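Local coordinates for protein ornithine cyclodeaminase (Methanocaldococcus jannaschii, PDB 3MGJ) that probably catalyses, as the full-length enzyme of which this is the N-terminal domain, the conversion of ornithine to proline with release of ammonia, using NAD, at residues H11-L16 against D45-K50; S15-K20 against A73-I78; K20-I25 against Y32-F37; I51-R56 against E63-L68. All coordinates share one frame; numbering follows the deposited sequence.

Contact 1: residues H11-L16 against D45-K50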
loop_
_atom_site.group_PDB
_atom_site.type_symbol
_atom_site.label_atom_id
_atom_site.label_comp_id
_atom_site.label_asym_id
_atom_site.label_seq_id
_atom_site.Cartn_x
_atom_site.Cartn_y
_atom_site.Cartn_z
ATOM N N HIS A 11 -1.616 -10.164 -1.439
ATOM C CA HIS A 11 -2.458 -9.503 -0.462
ATOM C C HIS A 11 -1.698 -8.611 0.476
ATOM O O HIS A 11 -1.630 -8.858 1.668
ATOM C CB HIS A 11 -3.276 -10.523 0.304
ATOM C CG HIS A 11 -4.541 -10.881 -0.397
ATOM N ND1 HIS A 11 -4.555 -11.389 -1.682
ATOM C CD2 HIS A 11 -5.837 -10.763 -0.025
ATOM C CE1 HIS A 11 -5.803 -11.590 -2.060
ATOM N NE2 HIS A 11 -6.603 -11.217 -1.073
ATOM N N ILE A 12 -1.149 -7.549 -0.085
ATOM C CA ILE A 12 -0.339 -6.613 0.669
ATOM C C ILE A 12 -1.085 -6.018 1.856
ATOM O O ILE A 12 -0.538 -5.922 2.950
ATOM C CB ILE A 12 0.163 -5.475 -0.238
ATOM C CG1 ILE A 12 0.822 -6.066 -1.481
ATOM C CG2 ILE A 12 1.137 -4.589 0.524
ATOM C CD1 ILE A 12 1.631 -7.308 -1.176
ATOM N N ILE A 13 -2.337 -5.630 1.624
ATOM C CA ILE A 13 -3.174 -4.986 2.634
ATOM C C ILE A 13 -4.012 -5.989 3.423
ATOM O O ILE A 13 -4.620 -6.902 2.848
ATOM C CB ILE A 13 -4.120 -3.962 1.979
ATOM C CG1 ILE A 13 -3.330 -2.990 1.093
ATOM C CG2 ILE A 13 -4.922 -3.217 3.037
ATOM C CD1 ILE A 13 -3.848 -2.904 -0.323
ATOM N N ASP A 14 -4.049 -5.787 4.738
ATOM C CA ASP A 14 -4.664 -6.711 5.699
ATOM C C ASP A 14 -3.642 -7.793 6.056
ATOM O O ASP A 14 -3.937 -8.770 6.737
ATOM C CB ASP A 14 -5.991 -7.302 5.197
ATOM C CG ASP A 14 -6.806 -7.963 6.320
ATOM O OD1 ASP A 14 -6.780 -7.458 7.470
ATOM O OD2 ASP A 14 -7.471 -8.993 6.049
ATOM N N SER A 15 -2.425 -7.578 5.586
ATOM C CA SER A 15 -1.289 -8.375 5.978
ATOM C C SER A 15 -0.469 -7.566 6.980
ATOM O O SER A 15 -0.688 -6.368 7.155
ATOM C CB SER A 15 -0.437 -8.687 4.744
ATOM O OG SER A 15 0.154 -9.970 4.836
ATOM N N LEU A 16 0.467 -8.228 7.643
ATOM C CA LEU A 16 1.516 -7.527 8.358
ATOM C C LEU A 16 2.786 -7.552 7.526
ATOM O O LEU A 16 3.834 -7.115 7.990
ATOM C CB LEU A 16 1.791 -8.189 9.703
ATOM C CG LEU A 16 0.685 -8.068 10.745
ATOM C CD1 LEU A 16 1.082 -8.779 12.021
ATOM C CD2 LEU A 16 0.434 -6.606 11.009
ATOM N N ASP A 45 -8.443 -9.803 -6.382
ATOM C CA ASP A 45 -7.266 -9.704 -7.225
ATOM C C ASP A 45 -6.057 -9.258 -6.402
ATOM O O ASP A 45 -6.196 -8.786 -5.263
ATOM C CB ASP A 45 -7.510 -8.759 -8.399
ATOM C CG ASP A 45 -8.673 -9.197 -9.258
ATOM O OD1 ASP A 45 -8.992 -10.405 -9.255
ATOM O OD2 ASP A 45 -9.281 -8.343 -9.929
ATOM N N PRO A 46 -4.862 -9.422 -6.974
ATOM C CA PRO A 46 -3.622 -9.137 -6.254
ATOM C C PRO A 46 -3.198 -7.690 -6.386
ATOM O O PRO A 46 -3.353 -7.093 -7.441
ATOM C CB PRO A 46 -2.591 -10.035 -6.974
ATOM C CG PRO A 46 -3.406 -10.933 -7.890
ATOM C CD PRO A 46 -4.598 -10.127 -8.236
ATOM N N SER A 47 -2.648 -7.137 -5.324
ATOM C CA SER A 47 -2.007 -5.831 -5.430
ATOM C C SER A 47 -0.514 -6.049 -5.583
ATOM O O SER A 47 -0.028 -7.165 -5.469
ATOM C CB SER A 47 -2.280 -4.991 -4.184
ATOM O OG SER A 47 -3.642 -5.088 -3.796
ATOM N N TYR A 48 0.227 -4.994 -5.856
ATOM C CA TYR A 48 1.668 -5.140 -5.841
ATOM C C TYR A 48 2.351 -3.899 -5.302
ATOM O O TYR A 48 1.832 -2.800 -5.400
ATOM C CB TYR A 48 2.222 -5.576 -7.211
ATOM C CG TYR A 48 2.234 -4.524 -8.288
ATOM C CD1 TYR A 48 3.137 -3.463 -8.246
ATOM C CD2 TYR A 48 1.375 -4.604 -9.377
ATOM C CE1 TYR A 48 3.165 -2.495 -9.240
ATOM C CE2 TYR A 48 1.399 -3.633 -10.391
ATOM C CZ TYR A 48 2.294 -2.584 -10.306
ATOM O OH TYR A 48 2.328 -1.623 -11.288
ATOM N N ALA A 49 3.501 -4.095 -4.687
ATOM C CA ALA A 49 4.298 -2.993 -4.207
ATOM C C ALA A 49 5.719 -3.138 -4.734
ATOM O O ALA A 49 6.280 -4.222 -4.719
ATOM C CB ALA A 49 4.290 -2.994 -2.705
ATOM N N LYS A 50 6.290 -2.050 -5.228
ATOM C CA LYS A 50 7.714 -2.021 -5.517
ATOM C C LYS A 50 8.448 -1.238 -4.427
ATOM O O LYS A 50 8.097 -0.120 -4.101
ATOM C CB LYS A 50 7.998 -1.406 -6.877
ATOM C CG LYS A 50 7.473 -2.165 -8.040
ATOM C CD LYS A 50 7.966 -1.521 -9.309
ATOM C CE LYS A 50 7.615 -2.350 -10.533
ATOM N NZ LYS A 50 6.460 -1.813 -11.288
#
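Ile12 and Ile13 lie against Ser47 in a van der Waals contact between a loop and the first residues of inner strand 47-55, at one end of the sheet in a ferredoxin-like domain. Residues 11-16 carry the chain from strand 2-10 into helix 17-27, and residues 45-50 bring it into strand 47-55. The backbones come closest at the start of the loop, where the CA atoms of His11 and Pro46 are 5.9 Å apart. Just before that, Ser47 pairs with Gly10 through backbone hydrogen bonding, so the loop departs from a true strand pair.

Ile12 is the buried member. Its CB points at the strand, and its CG1 lies 4.2 Å from Ser47 O and 4.3 Å from Ser47 CB, a methylene set against backbone and side chain of one residue. Ile13 reaches the same serine by another route. Its CG1 stands beside the backbone N, anti to the carbonyl carbon (chi1 -52°), and CD1 at its end comes to 4.1 Å from Ser47 OG. At the outer margin the His11 ring only approaches Asp45 O, obliquely, with CE1 4.3 Å away. Both isoleucines also pack on Phe37, and Ile13 meets Ile13 of the second subunit.

No hydrogen bond or ion pair joins the two segments. The loop is seated by van der Waals packing of isoleucine carbons on the backbone and side chain of one serine.

Contact 2: residues S15-K20 against A73-I78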
loop_
_atom_site.group_PDB
_atom_site.type_symbol
_atom_site.label_atom_id
_atom_site.label_comp_id
_atom_site.label_asym_id
_atom_site.label_seq_id
_atom_site.Cartn_x
_atom_site.Cartn_y
_atom_site.Cartn_z
ATOM N N SER A 15 -2.425 -7.578 5.586
ATOM C CA SER A 15 -1.289 -8.375 5.978
ATOM C C SER A 15 -0.469 -7.566 6.980
ATOM O O SER A 15 -0.688 -6.368 7.155
ATOM C CB SER A 15 -0.437 -8.687 4.744
ATOM O OG SER A 15 0.154 -9.970 4.836
ATOM N N LEU A 16 0.467 -8.228 7.643
ATOM C CA LEU A 16 1.516 -7.527 8.358
ATOM C C LEU A 16 2.786 -7.552 7.526
ATOM O O LEU A 16 3.834 -7.115 7.990
ATOM C CB LEU A 16 1.791 -8.189 9.703
ATOM C CG LEU A 16 0.685 -8.068 10.745
ATOM C CD1 LEU A 16 1.082 -8.779 12.021
ATOM C CD2 LEU A 16 0.434 -6.606 11.009
ATOM N N ILE A 17 2.681 -8.066 6.300
ATOM C CA ILE A 17 3.841 -8.252 5.432
ATOM C C ILE A 17 4.711 -7.008 5.299
ATOM O O ILE A 17 5.934 -7.088 5.404
ATOM C CB ILE A 17 3.449 -8.721 4.006
ATOM C CG1 ILE A 17 4.685 -9.206 3.260
ATOM C CG2 ILE A 17 2.849 -7.584 3.212
ATOM C CD1 ILE A 17 5.442 -10.277 4.018
ATOM N N LEU A 18 4.088 -5.864 5.061
ATOM C CA LEU A 18 4.847 -4.642 4.850
ATOM C C LEU A 18 5.667 -4.228 6.055
ATOM O O LEU A 18 6.853 -3.955 5.929
ATOM C CB LEU A 18 3.931 -3.487 4.461
ATOM C CG LEU A 18 3.412 -3.487 3.037
ATOM C CD1 LEU A 18 2.769 -2.153 2.813
ATOM C CD2 LEU A 18 4.576 -3.711 2.117
ATOM N N PRO A 19 5.029 -4.150 7.230
ATOM C CA PRO A 19 5.764 -3.736 8.425
ATOM C C PRO A 19 6.839 -4.744 8.757
ATOM O O PRO A 19 7.825 -4.408 9.410
ATOM C CB PRO A 19 4.696 -3.757 9.510
ATOM C CG PRO A 19 3.405 -3.624 8.779
ATOM C CD PRO A 19 3.598 -4.351 7.510
ATOM N N LYS A 20 6.640 -5.979 8.323
ATOM C CA LYS A 20 7.623 -7.011 8.548
ATOM C C LYS A 20 8.809 -6.811 7.612
ATOM O O LYS A 20 9.952 -6.768 8.060
ATOM C CB LYS A 20 6.997 -8.386 8.356
ATOM C CG LYS A 20 6.410 -8.990 9.622
ATOM C CD LYS A 20 5.686 -10.286 9.304
ATOM C CE LYS A 20 4.942 -10.831 10.510
ATOM N NZ LYS A 20 3.847 -11.762 10.106
ATOM N N ALA A 73 8.507 -16.680 0.788
ATOM C CA ALA A 73 8.328 -18.104 0.606
ATOM C C ALA A 73 7.511 -18.708 1.745
ATOM O O ALA A 73 6.763 -19.665 1.540
ATOM C CB ALA A 73 9.672 -18.779 0.500
ATOM N N GLU A 74 7.664 -18.165 2.949
ATOM C CA GLU A 74 6.857 -18.626 4.071
ATOM C C GLU A 74 5.404 -18.164 3.910
ATOM O O GLU A 74 4.514 -18.995 3.780
ATOM C CB GLU A 74 7.457 -18.189 5.413
ATOM C CG GLU A 74 6.417 -17.958 6.528
ATOM C CD GLU A 74 6.384 -19.058 7.589
ATOM O OE1 GLU A 74 7.377 -19.820 7.698
ATOM O OE2 GLU A 74 5.363 -19.145 8.320
ATOM N N ILE A 75 5.163 -16.854 3.885
ATOM C CA ILE A 75 3.798 -16.355 3.728
ATOM C C ILE A 75 3.169 -16.756 2.400
ATOM O O ILE A 75 3.649 -16.373 1.334
ATOM C CB ILE A 75 3.701 -14.841 3.815
ATOM C CG1 ILE A 75 4.029 -14.355 5.223
ATOM C CG2 ILE A 75 2.293 -14.410 3.441
ATOM C CD1 ILE A 75 5.438 -14.649 5.649
ATOM N N PRO A 76 2.071 -17.520 2.474
ATOM C CA PRO A 76 1.363 -18.107 1.329
ATOM C C PRO A 76 0.572 -17.085 0.523
ATOM O O PRO A 76 0.394 -17.267 -0.678
ATOM C CB PRO A 76 0.388 -19.100 1.983
ATOM C CG PRO A 76 0.819 -19.218 3.425
ATOM C CD PRO A 76 1.453 -17.909 3.755
ATOM N N GLU A 77 0.085 -16.031 1.160
ATOM C CA GLU A 77 -0.736 -15.082 0.423
ATOM C C GLU A 77 0.091 -14.201 -0.520
ATOM O O GLU A 77 -0.449 -13.517 -1.391
ATOM C CB GLU A 77 -1.587 -14.232 1.381
ATOM C CG GLU A 77 -2.869 -14.914 1.866
ATOM C CD GLU A 77 -3.834 -15.277 0.724
ATOM O OE1 GLU A 77 -5.035 -14.906 0.801
ATOM O OE2 GLU A 77 -3.397 -15.931 -0.252
ATOM N N ILE A 78 1.404 -14.226 -0.351
ATOM C CA ILE A 78 2.247 -13.336 -1.126
ATOM C C ILE A 78 3.495 -13.992 -1.702
ATOM O O ILE A 78 4.071 -14.901 -1.116
ATOM C CB ILE A 78 2.685 -12.101 -0.294
ATOM C CG1 ILE A 78 3.685 -12.527 0.770
ATOM C CG2 ILE A 78 1.472 -11.370 0.330
ATOM C CD1 ILE A 78 5.029 -11.934 0.564
#
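Ile17 meets Ile78 and Ile75 where the first turn of helix 17-27 faces the link from helix 58-74 to strand 78-83, within the beta-alpha-beta-beta-alpha-beta topology of a ferredoxin-like domain. Residues 15-20 open helix 17-27, with Leu16 at the N-cap position. Residues 73-78 finish helix 58-74 and lead to strand 78-83, Ile75 being the first residue to abandon helical backbone angles.

The apolar interactions make up the contact. Ile17 and Ile78 approach tip to tip, each a buried side chain directed at the other segment. The CG1 branch of Ile17 runs anti to its backbone N (chi1 -167°), away from the start of the residue and toward the link. In Ile78, CG1 stands between the backbone N and the carbonyl carbon (chi1 71°), and CD1 is the atom that touches Ile17. Ile75 adds a looser touch, its CG1 4.5 Å from Ile17 CD1. Ile17 thus touches two isoleucines three residues apart.

Polar interaction stays inside the first segment: Ile17 N gives a weak hydrogen bond to Ser15 OG, 3.5 Å long, at the start of the helix. Beyond the pair of segments, Leu16 packs on Asp14 of the second subunit and Leu18 on Ile39 of that same subunit, which places this end of the helix at the dimer interface. In the isoleucine pair, Ile78 CD1 lies 3.9 Å from both CG1 and CD1 of Ile17.

Contact 3: residues K20-I25 against Y32-F37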
loop_
_atom_site.group_PDB
_atom_site.type_symbol
_atom_site.label_atom_id
_atom_site.label_comp_id
_atom_site.label_asym_id
_atom_site.label_seq_id
_atom_site.Cartn_x
_atom_site.Cartn_y
_atom_site.Cartn_z
ATOM N N LYS A 20 6.640 -5.979 8.323
ATOM C CA LYS A 20 7.623 -7.011 8.548
ATOM C C LYS A 20 8.809 -6.811 7.612
ATOM O O LYS A 20 9.952 -6.768 8.060
ATOM C CB LYS A 20 6.997 -8.386 8.356
ATOM C CG LYS A 20 6.410 -8.990 9.622
ATOM C CD LYS A 20 5.686 -10.286 9.304
ATOM C CE LYS A 20 4.942 -10.831 10.510
ATOM N NZ LYS A 20 3.847 -11.762 10.106
ATOM N N VAL A 21 8.549 -6.673 6.317
ATOM C CA VAL A 21 9.620 -6.358 5.387
ATOM C C VAL A 21 10.438 -5.154 5.856
ATOM O O VAL A 21 11.657 -5.228 5.950
ATOM C CB VAL A 21 9.088 -6.115 3.972
ATOM C CG1 VAL A 21 10.091 -5.361 3.153
ATOM C CG2 VAL A 21 8.797 -7.422 3.320
ATOM N N PHE A 22 9.758 -4.053 6.151
ATOM C CA PHE A 22 10.404 -2.834 6.611
ATOM C C PHE A 22 11.257 -3.069 7.844
ATOM O O PHE A 22 12.394 -2.605 7.950
ATOM C CB PHE A 22 9.339 -1.799 6.962
ATOM C CG PHE A 22 8.489 -1.395 5.801
ATOM C CD1 PHE A 22 8.895 -1.664 4.504
ATOM C CD2 PHE A 22 7.293 -0.738 5.997
ATOM C CE1 PHE A 22 8.121 -1.286 3.432
ATOM C CE2 PHE A 22 6.516 -0.359 4.929
ATOM C CZ PHE A 22 6.929 -0.633 3.643
ATOM N N ASP A 23 10.682 -3.782 8.796
ATOM C CA ASP A 23 11.363 -4.059 10.042
ATOM C C ASP A 23 12.638 -4.826 9.816
ATOM O O ASP A 23 13.654 -4.541 10.437
ATOM C CB ASP A 23 10.444 -4.828 10.985
ATOM C CG ASP A 23 9.625 -3.907 11.871
ATOM O OD1 ASP A 23 10.014 -2.722 12.009
ATOM O OD2 ASP A 23 8.613 -4.377 12.439
ATOM N N LYS A 24 12.577 -5.802 8.921
ATOM C CA LYS A 24 13.716 -6.656 8.675
ATOM C C LYS A 24 14.846 -5.876 8.028
ATOM O O LYS A 24 15.964 -5.879 8.529
ATOM C CB LYS A 24 13.317 -7.861 7.836
ATOM C CG LYS A 24 14.279 -9.027 7.973
ATOM C CD LYS A 24 14.244 -9.686 9.353
ATOM C CE LYS A 24 15.609 -10.209 9.752
ATOM N NZ LYS A 24 15.531 -11.451 10.578
ATOM N N ILE A 25 14.549 -5.194 6.929
ATOM C CA ILE A 25 15.484 -4.243 6.343
ATOM C C ILE A 25 16.130 -3.312 7.395
ATOM O O ILE A 25 17.358 -3.280 7.523
ATOM C CB ILE A 25 14.815 -3.418 5.226
ATOM C CG1 ILE A 25 14.011 -4.337 4.301
ATOM C CG2 ILE A 25 15.851 -2.639 4.443
ATOM C CD1 ILE A 25 13.287 -3.611 3.182
ATOM N N TYR A 32 14.721 1.527 3.135
ATOM C CA TYR A 32 13.866 1.196 2.021
ATOM C C TYR A 32 13.100 2.439 1.627
ATOM O O TYR A 32 12.985 3.399 2.393
ATOM C CB TYR A 32 12.858 0.133 2.442
ATOM C CG TYR A 32 11.946 0.651 3.537
ATOM C CD1 TYR A 32 10.760 1.337 3.231
ATOM C CD2 TYR A 32 12.290 0.503 4.876
ATOM C CE1 TYR A 32 9.947 1.821 4.221
ATOM C CE2 TYR A 32 11.470 0.993 5.877
ATOM C CZ TYR A 32 10.309 1.644 5.542
ATOM O OH TYR A 32 9.514 2.119 6.548
ATOM N N LYS A 33 12.545 2.391 0.429
ATOM C CA LYS A 33 11.638 3.409 -0.034
ATOM C C LYS A 33 10.626 2.732 -0.924
ATOM O O LYS A 33 10.989 2.044 -1.871
ATOM C CB LYS A 33 12.394 4.454 -0.818
ATOM C CG LYS A 33 11.516 5.348 -1.631
ATOM C CD LYS A 33 11.471 6.756 -1.074
ATOM C CE LYS A 33 10.850 7.676 -2.089
ATOM N NZ LYS A 33 10.266 8.862 -1.449
ATOM N N VAL A 34 9.355 2.911 -0.607
ATOM C CA VAL A 34 8.299 2.376 -1.443
ATOM C C VAL A 34 8.169 3.226 -2.704
ATOM O O VAL A 34 7.946 4.425 -2.625
ATOM C CB VAL A 34 6.977 2.338 -0.676
ATOM C CG1 VAL A 34 5.916 1.600 -1.473
ATOM C CG2 VAL A 34 7.198 1.685 0.672
ATOM N N LEU A 35 8.317 2.594 -3.862
ATOM C CA LEU A 35 8.359 3.288 -5.142
ATOM C C LEU A 35 7.011 3.346 -5.796
ATOM O O LEU A 35 6.587 4.391 -6.269
ATOM C CB LEU A 35 9.320 2.589 -6.102
ATOM C CG LEU A 35 10.815 2.716 -5.816
ATOM C CD1 LEU A 35 11.582 1.986 -6.880
ATOM C CD2 LEU A 35 11.238 4.162 -5.745
ATOM N N GLU A 36 6.355 2.197 -5.853
ATOM C CA GLU A 36 5.034 2.086 -6.454
ATOM C C GLU A 36 4.102 1.258 -5.585
ATOM O O GLU A 36 4.533 0.448 -4.777
ATOM C CB GLU A 36 5.127 1.468 -7.851
ATOM C CG GLU A 36 6.063 2.234 -8.754
ATOM C CD GLU A 36 5.967 1.821 -10.202
ATOM O OE1 GLU A 36 5.172 0.904 -10.526
ATOM O OE2 GLU A 36 6.689 2.430 -11.018
ATOM N N PHE A 37 2.813 1.471 -5.762
ATOM C CA PHE A 37 1.831 0.634 -5.115
ATOM C C PHE A 37 0.583 0.574 -5.976
ATOM O O PHE A 37 -0.044 1.591 -6.219
ATOM C CB PHE A 37 1.490 1.173 -3.736
ATOM C CG PHE A 37 0.846 0.167 -2.864
ATOM C CD1 PHE A 37 -0.460 -0.223 -3.082
ATOM C CD2 PHE A 37 1.549 -0.424 -1.848
ATOM C CE1 PHE A 37 -1.071 -1.183 -2.291
ATOM C CE2 PHE A 37 0.945 -1.380 -1.044
ATOM C CZ PHE A 37 -0.377 -1.757 -1.269
#
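Lys24 N bonds to Lys20 O at 2.9 Å, the shorter of the two backbone bonds within the helical segment, and this turn of helix carries Phe22 onto the ring of Tyr32. Across the contact itself the chemistry is aromatic and apolar. The two rings form an offset stack, with centroids 4.0 Å apart and planes only 1° from parallel. Each sets one atom over the middle of the other: Tyr32 CE1 lies 3.6 Å above the Phe22 plane, and Phe22 CD1 takes the matching place over the tyrosine. The offset carries the hydroxyl along the same face, leaving Tyr32 OH 3.7 Å from Phe22 CD2. Tyr32 reaches this place because its CG sits between backbone N and carbonyl carbon (chi1 63°), which lifts the ring from the strand toward the helix.

Two aliphatic groups flank the stack. Val34 CG2 approaches Phe22 CZ obliquely at 3.8 Å, and Ile25 CD1 lies 3.8 Å from Tyr32 CB. Trimming Tyr32 to an alanine would probably leave one face of Phe22 without its stacking mate and its ring freer to turn.

Helix 17-27 thus lies over outer strand 31-38, their local axes 9.9 Å apart and at 148° in direction. Ile25 continues inward to Val53 of strand 47-55 and Leu68 of helix 58-74, whereas Tyr32 also packs on Lys41 of the second subunit.

Contact 4: residues I51-R56 against E63-L68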
loop_
_atom_site.group_PDB
_atom_site.type_symbol
_atom_site.label_atom_id
_atom_site.label_comp_id
_atom_site.label_asym_id
_atom_site.label_seq_id
_atom_site.Cartn_x
_atom_site.Cartn_y
_atom_site.Cartn_z
ATOM N N ILE A 51 9.473 -1.853 -3.869
ATOM C CA ILE A 51 10.235 -1.284 -2.790
ATOM C C ILE A 51 11.689 -1.359 -3.181
ATOM O O ILE A 51 12.163 -2.405 -3.615
ATOM C CB ILE A 51 10.068 -2.119 -1.526
ATOM C CG1 ILE A 51 8.607 -2.122 -1.097
ATOM C CG2 ILE A 51 10.989 -1.630 -0.437
ATOM C CD1 ILE A 51 8.244 -3.284 -0.240
ATOM N N LEU A 52 12.375 -0.232 -3.033
ATOM C CA LEU A 52 13.813 -0.134 -3.196
ATOM C C LEU A 52 14.491 -0.410 -1.862
ATOM O O LEU A 52 14.113 0.155 -0.841
ATOM C CB LEU A 52 14.144 1.273 -3.644
ATOM C CG LEU A 52 15.524 1.660 -4.140
ATOM C CD1 LEU A 52 15.721 1.150 -5.547
ATOM C CD2 LEU A 52 15.596 3.175 -4.096
ATOM N N VAL A 53 15.483 -1.295 -1.875
ATOM C CA VAL A 53 16.208 -1.691 -0.675
ATOM C C VAL A 53 17.603 -1.136 -0.777
ATOM O O VAL A 53 18.236 -1.247 -1.806
ATOM C CB VAL A 53 16.298 -3.222 -0.559
ATOM C CG1 VAL A 53 17.094 -3.616 0.666
ATOM C CG2 VAL A 53 14.924 -3.814 -0.488
ATOM N N ILE A 54 18.087 -0.524 0.284
ATOM C CA ILE A 54 19.370 0.148 0.237
ATOM C C ILE A 54 20.265 -0.314 1.386
ATOM O O ILE A 54 19.882 -0.283 2.552
ATOM C CB ILE A 54 19.182 1.660 0.353
ATOM C CG1 ILE A 54 18.015 2.125 -0.518
ATOM C CG2 ILE A 54 20.449 2.361 -0.008
ATOM C CD1 ILE A 54 17.622 3.558 -0.293
ATOM N N GLY A 55 21.469 -0.747 1.056
ATOM C CA GLY A 55 22.414 -1.163 2.067
ATOM C C GLY A 55 23.763 -0.542 1.798
ATOM O O GLY A 55 23.934 0.218 0.850
ATOM N N ARG A 56 24.727 -0.882 2.638
ATOM C CA ARG A 56 26.052 -0.296 2.559
ATOM C C ARG A 56 26.844 -0.812 1.362
ATOM O O ARG A 56 27.755 -0.136 0.878
ATOM C CB ARG A 56 26.802 -0.624 3.833
ATOM C CG ARG A 56 26.829 -2.095 4.133
ATOM C CD ARG A 56 27.750 -2.333 5.272
ATOM N NE ARG A 56 27.790 -3.734 5.642
ATOM C CZ ARG A 56 27.042 -4.257 6.600
ATOM N NH1 ARG A 56 26.197 -3.486 7.271
ATOM N NH2 ARG A 56 27.134 -5.552 6.874
ATOM N N GLU A 63 22.290 -10.059 1.295
ATOM C CA GLU A 63 21.902 -10.727 2.510
ATOM C C GLU A 63 20.480 -10.384 2.857
ATOM O O GLU A 63 19.703 -11.246 3.246
ATOM C CB GLU A 63 22.785 -10.241 3.638
ATOM C CG GLU A 63 23.918 -11.144 3.970
ATOM C CD GLU A 63 24.562 -10.724 5.249
ATOM O OE1 GLU A 63 24.624 -9.497 5.489
ATOM O OE2 GLU A 63 24.984 -11.614 6.021
ATOM N N ILE A 64 20.151 -9.102 2.739
ATOM C CA ILE A 64 18.832 -8.608 3.085
ATOM C C ILE A 64 17.827 -9.179 2.129
ATOM O O ILE A 64 16.859 -9.794 2.522
ATOM C CB ILE A 64 18.774 -7.075 3.027
ATOM C CG1 ILE A 64 19.763 -6.474 4.031
ATOM C CG2 ILE A 64 17.374 -6.595 3.318
ATOM C CD1 ILE A 64 19.839 -4.974 4.022
ATOM N N LEU A 65 18.078 -8.998 0.850
ATOM C CA LEU A 65 17.205 -9.575 -0.156
ATOM C C LEU A 65 16.912 -11.058 0.050
ATOM O O LEU A 65 15.796 -11.491 -0.190
ATOM C CB LEU A 65 17.749 -9.317 -1.557
ATOM C CG LEU A 65 17.796 -7.847 -1.953
ATOM C CD1 LEU A 65 17.830 -7.794 -3.434
ATOM C CD2 LEU A 65 16.584 -7.110 -1.460
ATOM N N ASN A 66 17.899 -11.831 0.490
ATOM C CA ASN A 66 17.680 -13.255 0.736
ATOM C C ASN A 66 16.765 -13.560 1.927
ATOM O O ASN A 66 15.912 -14.441 1.853
ATOM C CB ASN A 66 19.004 -14.008 0.831
ATOM C CG ASN A 66 19.712 -14.111 -0.529
ATOM O OD1 ASN A 66 20.895 -14.455 -0.610
ATOM N ND2 ASN A 66 18.984 -13.795 -1.604
ATOM N N GLU A 67 16.934 -12.820 3.013
ATOM C CA GLU A 67 15.968 -12.821 4.097
ATOM C C GLU A 67 14.550 -12.463 3.637
ATOM O O GLU A 67 13.567 -13.079 4.070
ATOM C CB GLU A 67 16.398 -11.807 5.136
ATOM C CG GLU A 67 17.547 -12.272 5.977
ATOM C CD GLU A 67 17.095 -13.272 6.998
ATOM O OE1 GLU A 67 15.912 -13.204 7.399
ATOM O OE2 GLU A 67 17.913 -14.128 7.386
ATOM N N LEU A 68 14.451 -11.449 2.780
ATOM C CA LEU A 68 13.166 -11.003 2.261
ATOM C C LEU A 68 12.599 -12.054 1.330
ATOM O O LEU A 68 11.383 -12.199 1.202
ATOM C CB LEU A 68 13.323 -9.683 1.510
ATOM C CG LEU A 68 13.112 -8.342 2.203
ATOM C CD1 LEU A 68 13.324 -8.411 3.702
ATOM C CD2 LEU A 68 14.038 -7.357 1.568
#
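Val53 receives three side chains from one face of helix 58-74, on the helix-covered face of the ferredoxin-like sheet. At the start of the helical segment, Glu63 remains on the outside. Its OE1 is 4.9 Å from Arg56 NH2, opposite charges too far apart to touch, whose attraction is probably weak, and it makes a weak hydrogen bond to His60 ND1.

Ile64 is the first residue to enter the core. With CG1 beside the backbone N (chi1 -61°), CG2 falls anti to it and comes to 4.0 Å from Val53 CG1, the two side chains crossing at a slant. Leu65 follows, and although its CB is not aimed straight at the strand, its end swings inward. The CD2 methyl lies 3.8 Å from Val53 CG2 and 4.0 Å from Val53 CB, so that it touches the fork of the valine as well as a branch. The leucine and valine run past one another in opposite directions. A turn after Ile64 comes Leu68, its amide bonded to Ile64 O; it makes the lighter touch, CD2 being 4.2 Å from Val53 CG2.

Shortened to an alanine, Val53 would lose both branches, which would probably open a gap among Ile64, Leu65 and Leu68 and let their methyls shift.

The helix runs back across the sheet, its local axis 9.7 Å from that of the strand and at 138° in direction. Leu65 reaches on to Arg4 and Ile6 of strand 2-10 and to Glu82 of strand 78-83, while Val53 and Leu68 both meet Ile25 of helix 17-27.

How the contacts relate
Contacts 3 and 4 set the two helices on the sheet, one each, and their strands are hydrogen-bonded neighbours, Lys33 O facing Leu52 N at 2.9 Å. The four touching residues of contact 4 are all buried and purely aliphatic; contact 3, over an outermost strand, is part exposed and relies on aromatic stacking. Contacts 1 and 2 occupy the other end of the domain and share Ser15 and Leu16: contact 1 sets a loop on the start of a strand, contact 2 the start of a helix against a link between helix and strand. Contact 2 is buried, contact 1 only partly so and laid largely on polar atoms. Only contact 4 does not touch the second subunit.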